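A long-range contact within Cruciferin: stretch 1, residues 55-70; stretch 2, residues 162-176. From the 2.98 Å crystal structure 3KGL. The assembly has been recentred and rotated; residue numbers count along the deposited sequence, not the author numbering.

Stretch 1, residues 55-70: LYLPSFFSTAKLSFVA
Stretch 2, residues 162-176: AQWFYNDGNQPLVIV

Two antiparallel strand pairings, one around Tyr56 and Phe165 and one around Phe68 and Val176, join the stretches by backbone hydrogen bonds and largely apolar side-chain packing, burying 858 Å² in total. In each pairing the strand axes run at 149° between their N-to-C directions and approach to 4.4 Å and 4.5 Å respectively. Most strand residues have extended backbones, as in Tyr56 (phi/psi -92/116) and Phe165 (-122/144).

In the first pairing Leu55 lies opposite Tyr166 as a non-hydrogen-bonded pair (CA-CA 4.5 Å), and Tyr56 opposite Phe165 as a hydrogen-bonded pair (CA-CA 4.9 Å). Tyr56 N donates to Phe165 O at 2.6 Å, and Phe165 N returns a bond to Tyr56 O at 3.0 Å. A beta bulge then shifts the register by one: Leu57 and Pro58 together span the place of Trp164. Pro58 (-46/122) has no amide hydrogen to donate; its CA lies 3.4 Å from Gln163 O in a CA-H...O contact, and its CD packs 3.8 Å from Trp164 CB. Beyond the bulge, Ser59 pairs with Gln163 (CA-CA 5.7 Å) through Ser59 N to Gln163 O at 3.2 Å and Gln163 N to Ser59 O at 3.1 Å.

The bulge breaks the alternation of side chains in stretch 1: Leu57 points away from stretch 2 and Pro58 sideways, so that Tyr56 and Ser59 come to the same face. Leu55 (chi1 t, chi2 p) and Tyr166 (chi1 t) share one face. Leu55 CB meets the edge of the Tyr166 ring, 4.1 Å from Tyr166 CD1, while Leu55 CD1 reaches Trp164 CE3 at 3.9 Å; Trp164 has chi1 p. The other face carries Tyr56 (chi1 t), Phe165 (chi1 m), Ser59 (chi1 p) and Gln163 (chi1 -91°, chi2 t). Tyr56 CD2 sits 4.1 Å from Phe165 CD2, near the plane of the Phe165 ring at its edge. Tyr56 OH and Ser59 OG are hydrogen-bonded at 3.0 Å, tying together side chains on the same face. Lys65 (chi1 and chi2 t) points toward stretch 2 and bridges two of its residues by proximity: Lys65 CE is 3.5 Å from Gln163 OE1, and Lys65 NZ is 4.2 Å from Phe165 CE2, at the ring edge.

The second pairing has Phe68 opposite Val176 as a hydrogen-bonded pair (CA-CA 5.1 Å), with Phe68 N to Val176 O at 2.6 Å and Val176 N to Phe68 O at 2.7 Å, the latter nearly linear at 177°. Val69 lies opposite Ile175 as a non-hydrogen-bonded pair (CA-CA 4.3 Å), and Ala70 N donates to Val174 O at 2.8 Å. Phe68 (chi1 t) and Val176 (chi1 129°) share a face, where Phe68 CB lies 4.4 Å from Val176 CG1. On the opposite face Val69 (chi1 m) and Ile175 (chi1 m, chi2 102°) bring Val69 CG1 within 3.8 Å of Ile175 CG1. Ser67 CB packs 3.8 Å from Ile175 CG2, and Ala70 CB lies 4.0 Å from Val174 CG1.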

ATOM      1  N   LEU A  55     -16.060  28.329  16.820  1.00 42.51           N
ATOM      2  CA  LEU A  55     -15.531  27.028  17.175  1.00 42.99           C
ATOM      3  C   LEU A  55     -15.821  26.037  16.060  1.00 50.42           C
ATOM      4  O   LEU A  55     -16.972  25.887  15.644  1.00 26.22           O
ATOM      5  CB  LEU A  55     -16.162  26.539  18.481  1.00 36.81           C
ATOM      6  CG  LEU A  55     -15.954  25.058  18.805  1.00 32.62           C
ATOM      7  CD1 LEU A  55     -14.468  24.729  18.844  1.00 33.61           C
ATOM      8  CD2 LEU A  55     -16.629  24.678  20.114  1.00 19.85           C
ATOM      9  N   TYR A  56     -14.768  25.383  15.565  1.00 46.62           N
ATOM     10  CA  TYR A  56     -14.913  24.249  14.655  1.00 50.19           C
ATOM     11  C   TYR A  56     -14.946  22.963  15.487  1.00 39.70           C
ATOM     12  O   TYR A  56     -13.968  22.632  16.148  1.00 43.29           O
ATOM     13  CB  TYR A  56     -13.766  24.204  13.644  1.00 44.81           C
ATOM     14  CG  TYR A  56     -13.790  22.961  12.785  1.00 56.51           C
ATOM     15  CD1 TYR A  56     -14.362  22.977  11.522  1.00 62.52           C
ATOM     16  CD2 TYR A  56     -13.259  21.764  13.245  1.00 35.52           C
ATOM     17  CE1 TYR A  56     -14.399  21.836  10.739  1.00 52.98           C
ATOM     18  CE2 TYR A  56     -13.294  20.619  12.466  1.00 58.01           C
ATOM     19  CZ  TYR A  56     -13.861  20.661  11.214  1.00 34.09           C
ATOM     20  OH  TYR A  56     -13.894  19.525  10.435  1.00 35.36           O
ATOM     21  N   LEU A  57     -16.070  22.247  15.445  1.00 57.34           N
ATOM     22  CA  LEU A  57     -16.356  21.172  16.395  1.00 14.56           C
ATOM     23  C   LEU A  57     -15.640  19.889  16.031  1.00 39.81           C
ATOM     24  O   LEU A  57     -15.424  19.613  14.854  1.00 42.48           O
ATOM     25  CB  LEU A  57     -17.864  20.946  16.491  1.00 38.99           C
ATOM     26  CG  LEU A  57     -18.657  22.081  17.153  1.00 29.16           C
ATOM     27  CD1 LEU A  57     -20.141  21.912  16.959  1.00 26.26           C
ATOM     28  CD2 LEU A  57     -18.343  22.131  18.626  1.00 38.79           C
ATOM     29  N   PRO A  58     -15.275  19.095  17.051  1.00 54.73           N
ATOM     30  CA  PRO A  58     -14.454  17.884  16.957  1.00 24.75           C
ATOM     31  C   PRO A  58     -14.872  16.943  15.828  1.00 43.09           C
ATOM     32  O   PRO A  58     -16.012  16.461  15.777  1.00 24.09           O
ATOM     33  CB  PRO A  58     -14.685  17.201  18.307  1.00 15.37           C
ATOM     34  CG  PRO A  58     -14.989  18.276  19.210  1.00 59.39           C
ATOM     35  CD  PRO A  58     -15.760  19.305  18.422  1.00 55.10           C
ATOM     36  N   SER A  59     -13.920  16.682  14.937  1.00 44.31           N
ATOM     37  CA  SER A  59     -14.098  15.740  13.843  1.00 29.97           C
ATOM     38  C   SER A  59     -12.861  14.858  13.734  1.00 40.46           C
ATOM     39  O   SER A  59     -11.735  15.301  13.996  1.00 40.02           O
ATOM     40  CB  SER A  59     -14.324  16.483  12.516  1.00 29.62           C
ATOM     41  OG  SER A  59     -13.113  17.033  12.000  1.00 32.96           O
ATOM     42  N   PHE A  60     -13.071  13.606  13.347  1.00 33.32           N
ATOM     43  CA  PHE A  60     -11.950  12.744  12.998  1.00 42.06           C
ATOM     44  C   PHE A  60     -12.087  12.177  11.584  1.00 45.73           C
ATOM     45  O   PHE A  60     -13.193  12.044  11.046  1.00 22.28           O
ATOM     46  CB  PHE A  60     -11.713  11.642  14.050  1.00 53.20           C
ATOM     47  CG  PHE A  60     -12.760  10.545  14.064  1.00 43.19           C
ATOM     48  CD1 PHE A  60     -12.761   9.550  13.107  1.00 23.58           C
ATOM     49  CD2 PHE A  60     -13.712  10.487  15.066  1.00 30.44           C
ATOM     50  CE1 PHE A  60     -13.701   8.544  13.133  1.00 31.44           C
ATOM     51  CE2 PHE A  60     -14.654   9.480  15.097  1.00 19.49           C
ATOM     52  CZ  PHE A  60     -14.650   8.513  14.132  1.00 28.74           C
ATOM     53  N   PHE A  61     -10.946  11.844  10.994  1.00 35.65           N
ATOM     54  CA  PHE A  61     -10.890  11.437   9.601  1.00 39.49           C
ATOM     55  C   PHE A  61     -10.385  10.017   9.425  1.00 24.78           C
ATOM     56  O   PHE A  61      -9.812   9.441  10.347  1.00 31.42           O
ATOM     57  CB  PHE A  61     -10.011  12.410   8.822  1.00 43.77           C
ATOM     58  CG  PHE A  61     -10.568  13.791   8.776  1.00 45.42           C
ATOM     59  CD1 PHE A  61     -11.305  14.215   7.681  1.00 30.27           C
ATOM     60  CD2 PHE A  61     -10.394  14.655   9.848  1.00 43.74           C
ATOM     61  CE1 PHE A  61     -11.844  15.490   7.643  1.00 67.23           C
ATOM     62  CE2 PHE A  61     -10.928  15.929   9.822  1.00 75.92           C
ATOM     63  CZ  PHE A  61     -11.657  16.352   8.713  1.00 62.04           C
ATOM     64  N   SER A  62     -10.610   9.469   8.232  1.00 36.67           N
ATOM     65  CA  SER A  62     -10.220   8.100   7.900  1.00 38.21           C
ATOM     66  C   SER A  62      -8.863   8.059   7.184  1.00 52.46           C
ATOM     67  O   SER A  62      -8.369   6.993   6.812  1.00 25.76           O
ATOM     68  CB  SER A  62     -11.303   7.439   7.041  1.00 25.61           C
ATOM     69  OG  SER A  62     -11.498   8.143   5.817  1.00 61.51           O
ATOM     70  N   THR A  63      -8.271   9.232   6.998  1.00 43.87           N
ATOM     71  CA  THR A  63      -6.996   9.354   6.314  1.00 27.90           C
ATOM     72  C   THR A  63      -6.084  10.270   7.099  1.00 20.55           C
ATOM     73  O   THR A  63      -6.530  10.999   7.981  1.00 57.59           O
ATOM     74  CB  THR A  63      -7.173  10.018   4.964  1.00 38.92           C
ATOM     75  OG1 THR A  63      -7.540  11.390   5.171  1.00 24.69           O
ATOM     76  CG2 THR A  63      -8.242   9.310   4.159  1.00 16.65           C
ATOM     77  N   ALA A  64      -4.804  10.244   6.761  1.00 37.40           N
ATOM     78  CA  ALA A  64      -3.859  11.185   7.337  1.00 17.96           C
ATOM     79  C   ALA A  64      -4.278  12.629   7.033  1.00 28.51           C
ATOM     80  O   ALA A  64      -4.946  12.909   6.047  1.00 18.95           O
ATOM     81  CB  ALA A  64      -2.483  10.913   6.801  1.00 49.50           C
ATOM     82  N   LYS A  65      -3.880  13.545   7.896  1.00 44.39           N
ATOM     83  CA  LYS A  65      -4.272  14.931   7.769  1.00 23.44           C
ATOM     84  C   LYS A  65      -3.046  15.744   8.098  1.00 28.09           C
ATOM     85  O   LYS A  65      -2.394  15.520   9.114  1.00 35.53           O
ATOM     86  CB  LYS A  65      -5.388  15.248   8.772  1.00 56.70           C
ATOM     87  CG  LYS A  65      -6.302  16.399   8.375  1.00 31.98           C
ATOM     88  CD  LYS A  65      -7.465  16.592   9.360  1.00 42.40           C
ATOM     89  CE  LYS A  65      -7.183  17.697  10.379  1.00 84.16           C
ATOM     90  NZ  LYS A  65      -8.358  18.618  10.608  1.00 32.85           N
ATOM     91  N   LEU A  66      -2.709  16.675   7.224  1.00 23.02           N
ATOM     92  CA  LEU A  66      -1.621  17.596   7.504  1.00 34.80           C
ATOM     93  C   LEU A  66      -2.188  18.995   7.323  1.00 36.58           C
ATOM     94  O   LEU A  66      -2.607  19.366   6.230  1.00 47.21           O
ATOM     95  CB  LEU A  66      -0.443  17.344   6.562  1.00 15.65           C
ATOM     96  CG  LEU A  66       0.968  17.381   7.153  1.00 45.33           C
ATOM     97  CD1 LEU A  66       2.020  17.390   6.048  1.00 46.46           C
ATOM     98  CD2 LEU A  66       1.150  18.575   8.066  1.00 31.72           C
ATOM     99  N   SER A  67      -2.240  19.757   8.408  1.00 46.90           N
ATOM    100  CA  SER A  67      -2.901  21.057   8.383  1.00 57.84           C
ATOM    101  C   SER A  67      -1.864  22.168   8.415  1.00 45.24           C
ATOM    102  O   SER A  67      -0.775  21.981   8.954  1.00 36.88           O
ATOM    103  CB  SER A  67      -3.866  21.203   9.574  1.00 78.33           C
ATOM    104  OG  SER A  67      -4.839  20.162   9.637  1.00 38.12           O
ATOM    105  N   PHE A  68      -2.210  23.316   7.831  1.00 58.69           N
ATOM    106  CA  PHE A  68      -1.388  24.529   7.899  1.00 25.79           C
ATOM    107  C   PHE A  68      -2.288  25.707   8.263  1.00 35.16           C
ATOM    108  O   PHE A  68      -3.419  25.797   7.791  1.00 41.39           O
ATOM    109  CB  PHE A  68      -0.701  24.776   6.563  1.00 26.75           C
ATOM    110  CG  PHE A  68       0.239  25.948   6.562  1.00 40.24           C
ATOM    111  CD1 PHE A  68       1.550  25.805   6.977  1.00 33.18           C
ATOM    112  CD2 PHE A  68      -0.181  27.193   6.110  1.00 60.49           C
ATOM    113  CE1 PHE A  68       2.417  26.886   6.955  1.00 58.22           C
ATOM    114  CE2 PHE A  68       0.672  28.273   6.093  1.00 32.96           C
ATOM    115  CZ  PHE A  68       1.975  28.120   6.516  1.00 44.75           C
ATOM    116  N   VAL A  69      -1.801  26.591   9.130  1.00 30.66           N
ATOM    117  CA  VAL A  69      -2.560  27.779   9.498  1.00 42.71           C
ATOM    118  C   VAL A  69      -2.042  28.910   8.629  1.00 43.20           C
ATOM    119  O   VAL A  69      -0.877  29.286   8.727  1.00 48.27           O
ATOM    120  CB  VAL A  69      -2.396  28.134  10.988  1.00 32.06           C
ATOM    121  CG1 VAL A  69      -3.122  27.131  11.872  1.00 23.46           C
ATOM    122  CG2 VAL A  69      -0.946  28.150  11.341  1.00 63.40           C
ATOM    123  N   ALA A  70      -2.902  29.425   7.755  1.00 44.67           N
ATOM    124  CA  ALA A  70      -2.468  30.354   6.720  1.00 42.24           C
ATOM    125  C   ALA A  70      -2.664  31.787   7.161  1.00 55.73           C
ATOM    126  O   ALA A  70      -1.826  32.643   6.888  1.00 64.21           O
ATOM    127  CB  ALA A  70      -3.217  30.098   5.439  1.00 34.80           C
ATOM    128  N   ALA A 162      -9.224  12.907  16.787  1.00 13.12           N
ATOM    129  CA  ALA A 162     -10.208  13.982  16.696  1.00 37.88           C
ATOM    130  C   ALA A 162      -9.585  15.329  17.019  1.00 17.79           C
ATOM    131  O   ALA A 162      -8.795  15.421  17.944  1.00 29.75           O
ATOM    132  CB  ALA A 162     -11.366  13.719  17.627  1.00 29.12           C
ATOM    133  N   GLN A 163      -9.948  16.363  16.255  1.00 36.73           N
ATOM    134  CA  GLN A 163      -9.467  17.736  16.478  1.00 12.42           C
ATOM    135  C   GLN A 163     -10.569  18.769  16.346  1.00 46.27           C
ATOM    136  O   GLN A 163     -11.473  18.623  15.524  1.00 54.37           O
ATOM    137  CB  GLN A 163      -8.392  18.108  15.474  1.00 17.78           C
ATOM    138  CG  GLN A 163      -6.992  17.817  15.924  1.00 49.73           C
ATOM    139  CD  GLN A 163      -5.991  18.080  14.827  1.00 34.84           C
ATOM    140  OE1 GLN A 163      -6.364  18.479  13.731  1.00 53.39           O
ATOM    141  NE2 GLN A 163      -4.713  17.852  15.114  1.00 87.62           N
ATOM    142  N   TRP A 164     -10.466  19.825  17.148  1.00 45.23           N
ATOM    143  CA  TRP A 164     -11.379  20.967  17.096  1.00 36.14           C
ATOM    144  C   TRP A 164     -10.551  22.252  17.130  1.00 46.01           C
ATOM    145  O   TRP A 164      -9.505  22.302  17.776  1.00 42.95           O
ATOM    146  CB  TRP A 164     -12.365  20.945  18.275  1.00 27.42           C
ATOM    147  CG  TRP A 164     -11.681  20.881  19.611  1.00 44.67           C
ATOM    148  CD1 TRP A 164     -11.413  19.758  20.336  1.00 62.30           C
ATOM    149  CD2 TRP A 164     -11.155  21.977  20.369  1.00 31.96           C
ATOM    150  NE1 TRP A 164     -10.755  20.086  21.494  1.00 55.26           N
ATOM    151  CE2 TRP A 164     -10.584  21.440  21.539  1.00 30.36           C
ATOM    152  CE3 TRP A 164     -11.112  23.359  20.173  1.00 48.99           C
ATOM    153  CZ2 TRP A 164      -9.981  22.232  22.504  1.00 34.12           C
ATOM    154  CZ3 TRP A 164     -10.511  24.147  21.137  1.00 24.52           C
ATOM    155  CH2 TRP A 164      -9.955  23.581  22.285  1.00 59.51           C
ATOM    156  N   PHE A 165     -11.015  23.290  16.437  1.00 53.64           N
ATOM    157  CA  PHE A 165     -10.308  24.570  16.415  1.00 34.51           C
ATOM    158  C   PHE A 165     -11.181  25.712  16.924  1.00 48.76           C
ATOM    159  O   PHE A 165     -12.394  25.727  16.688  1.00 40.76           O
ATOM    160  CB  PHE A 165      -9.806  24.875  15.004  1.00 34.23           C
ATOM    161  CG  PHE A 165      -8.831  23.862  14.481  1.00 52.14           C
ATOM    162  CD1 PHE A 165      -7.477  23.987  14.742  1.00 27.33           C
ATOM    163  CD2 PHE A 165      -9.270  22.776  13.738  1.00 41.93           C
ATOM    164  CE1 PHE A 165      -6.577  23.050  14.270  1.00 56.43           C
ATOM    165  CE2 PHE A 165      -8.375  21.838  13.263  1.00 43.16           C
ATOM    166  CZ  PHE A 165      -7.027  21.976  13.523  1.00 43.01           C
ATOM    167  N   TYR A 166     -10.561  26.661  17.628  1.00 41.80           N
ATOM    168  CA  TYR A 166     -11.269  27.832  18.151  1.00 44.18           C
ATOM    169  C   TYR A 166     -10.536  29.113  17.811  1.00 45.97           C
ATOM    170  O   TYR A 166      -9.334  29.228  18.039  1.00 42.09           O
ATOM    171  CB  TYR A 166     -11.446  27.756  19.672  1.00 51.97           C
ATOM    172  CG  TYR A 166     -12.133  28.973  20.276  1.00 69.68           C
ATOM    173  CD1 TYR A 166     -13.508  29.129  20.195  1.00 64.30           C
ATOM    174  CD2 TYR A 166     -11.406  29.963  20.928  1.00 65.91           C
ATOM    175  CE1 TYR A 166     -14.140  30.234  20.745  1.00 64.58           C
ATOM    176  CE2 TYR A 166     -12.031  31.075  21.474  1.00 44.74           C
ATOM    177  CZ  TYR A 166     -13.401  31.204  21.383  1.00 60.83           C
ATOM    178  OH  TYR A 166     -14.041  32.303  21.925  1.00 61.47           O
ATOM    179  N   ASN A 167     -11.275  30.077  17.274  1.00 46.39           N
ATOM    180  CA  ASN A 167     -10.739  31.405  17.030  1.00 54.83           C
ATOM    181  C   ASN A 167     -10.999  32.348  18.206  1.00 57.71           C
ATOM    182  O   ASN A 167     -12.039  33.011  18.267  1.00 35.48           O
ATOM    183  CB  ASN A 167     -11.329  31.987  15.754  1.00 46.19           C
ATOM    184  CG  ASN A 167     -10.600  33.230  15.292  1.00 55.51           C
ATOM    185  OD1 ASN A 167     -11.140  34.031  14.522  1.00 53.19           O
ATOM    186  ND2 ASN A 167      -9.362  33.398  15.755  1.00 30.60           N
ATOM    187  N   ASP A 168     -10.052  32.372  19.143  1.00 59.81           N
ATOM    188  CA  ASP A 168     -10.034  33.341  20.230  1.00 51.80           C
ATOM    189  C   ASP A 168      -9.676  34.688  19.634  1.00 77.15           C
ATOM    190  O   ASP A 168      -9.885  35.742  20.238  1.00 61.22           O
ATOM    191  CB  ASP A 168      -8.972  32.959  21.274  1.00 57.47           C
ATOM    192  CG  ASP A 168      -7.550  32.927  20.695  1.00 82.72           C
ATOM    193  OD1 ASP A 168      -7.409  32.680  19.478  1.00 61.63           O
ATOM    194  OD2 ASP A 168      -6.571  33.137  21.453  1.00 57.14           O
ATOM    195  N   GLY A 169      -9.140  34.632  18.421  1.00 58.30           N
ATOM    196  CA  GLY A 169      -8.485  35.766  17.815  1.00 45.26           C
ATOM    197  C   GLY A 169      -9.374  36.832  17.215  1.00 58.19           C
ATOM    198  O   GLY A 169     -10.598  36.713  17.151  1.00 29.78           O
ATOM    199  N   ASN A 170      -8.712  37.883  16.752  1.00 69.21           N
ATOM    200  CA  ASN A 170      -9.359  39.074  16.252  1.00 88.24           C
ATOM    201  C   ASN A 170      -9.881  38.881  14.838  1.00 77.30           C
ATOM    202  O   ASN A 170     -11.085  38.948  14.581  1.00 43.01           O
ATOM    203  CB  ASN A 170      -8.338  40.203  16.267  1.00 86.21           C
ATOM    204  CG  ASN A 170      -8.965  41.540  16.037  1.00111.61           C
ATOM    205  OD1 ASN A 170     -10.201  41.665  15.994  1.00 49.82           O
ATOM    206  ND2 ASN A 170      -8.124  42.564  15.891  1.00 57.32           N
ATOM    207  N   GLN A 171      -8.941  38.652  13.928  1.00 66.42           N
ATOM    208  CA  GLN A 171      -9.233  38.401  12.527  1.00 66.24           C
ATOM    209  C   GLN A 171      -9.677  36.952  12.292  1.00 71.60           C
ATOM    210  O   GLN A 171      -9.615  36.114  13.192  1.00 63.52           O
ATOM    211  CB  GLN A 171      -7.978  38.693  11.708  1.00 68.75           C
ATOM    212  CG  GLN A 171      -6.688  38.360  12.452  1.00 79.99           C
ATOM    213  CD  GLN A 171      -5.550  37.961  11.525  1.00101.63           C
ATOM    214  OE1 GLN A 171      -4.443  37.657  11.981  1.00 92.30           O
ATOM    215  NE2 GLN A 171      -5.815  37.953  10.220  1.00 66.09           N
ATOM    216  N   PRO A 172     -10.122  36.645  11.071  1.00 55.95           N
ATOM    217  CA  PRO A 172     -10.476  35.258  10.761  1.00 40.42           C
ATOM    218  C   PRO A 172      -9.282  34.309  10.849  1.00 37.97           C
ATOM    219  O   PRO A 172      -8.167  34.633  10.431  1.00 44.34           O
ATOM    220  CB  PRO A 172     -10.971  35.341   9.312  1.00 38.96           C
ATOM    221  CG  PRO A 172     -11.367  36.762   9.115  1.00 18.02           C
ATOM    222  CD  PRO A 172     -10.419  37.556   9.956  1.00 45.22           C
ATOM    223  N   LEU A 173      -9.531  33.132  11.400  1.00 38.14           N
ATOM    224  CA  LEU A 173      -8.531  32.078  11.467  1.00 35.35           C
ATOM    225  C   LEU A 173      -8.708  31.140  10.284  1.00 49.46           C
ATOM    226  O   LEU A 173      -9.793  30.589  10.077  1.00 42.44           O
ATOM    227  CB  LEU A 173      -8.690  31.295  12.768  1.00 49.91           C
ATOM    228  CG  LEU A 173      -7.970  29.956  12.858  1.00 35.67           C
ATOM    229  CD1 LEU A 173      -6.463  30.148  12.939  1.00 17.77           C
ATOM    230  CD2 LEU A 173      -8.502  29.220  14.053  1.00 37.65           C
ATOM    231  N   VAL A 174      -7.648  30.961   9.501  1.00 37.43           N
ATOM    232  CA  VAL A 174      -7.738  30.154   8.292  1.00 27.27           C
ATOM    233  C   VAL A 174      -6.814  28.960   8.387  1.00 32.90           C
ATOM    234  O   VAL A 174      -5.598  29.105   8.341  1.00 46.34           O
ATOM    235  CB  VAL A 174      -7.377  30.962   7.023  1.00 23.75           C
ATOM    236  CG1 VAL A 174      -7.235  30.036   5.853  1.00 33.72           C
ATOM    237  CG2 VAL A 174      -8.439  31.993   6.722  1.00 19.70           C
ATOM    238  N   ILE A 175      -7.393  27.776   8.537  1.00 34.46           N
ATOM    239  CA  ILE A 175      -6.602  26.566   8.443  1.00 36.55           C
ATOM    240  C   ILE A 175      -6.820  25.944   7.058  1.00 63.82           C
ATOM    241  O   ILE A 175      -7.937  25.945   6.530  1.00 19.25           O
ATOM    242  CB  ILE A 175      -6.887  25.532   9.585  1.00 50.28           C
ATOM    243  CG1 ILE A 175      -6.671  26.140  10.971  1.00 49.23           C
ATOM    244  CG2 ILE A 175      -5.954  24.336   9.464  1.00 49.69           C
ATOM    245  CD1 ILE A 175      -7.942  26.533  11.681  1.00 68.03           C
ATOM    246  N   VAL A 176      -5.730  25.443   6.480  1.00 37.55           N
ATOM    247  CA  VAL A 176      -5.736  24.749   5.206  1.00 15.28           C
ATOM    248  C   VAL A 176      -5.190  23.323   5.420  1.00 43.98           C
ATOM    249  O   VAL A 176      -4.229  23.143   6.172  1.00 40.70           O
ATOM    250  CB  VAL A 176      -4.922  25.566   4.194  1.00 24.79           C
ATOM    251  CG1 VAL A 176      -3.879  24.720   3.490  1.00 35.57           C
ATOM    252  CG2 VAL A 176      -5.865  26.263   3.217  1.00 36.26           C
TER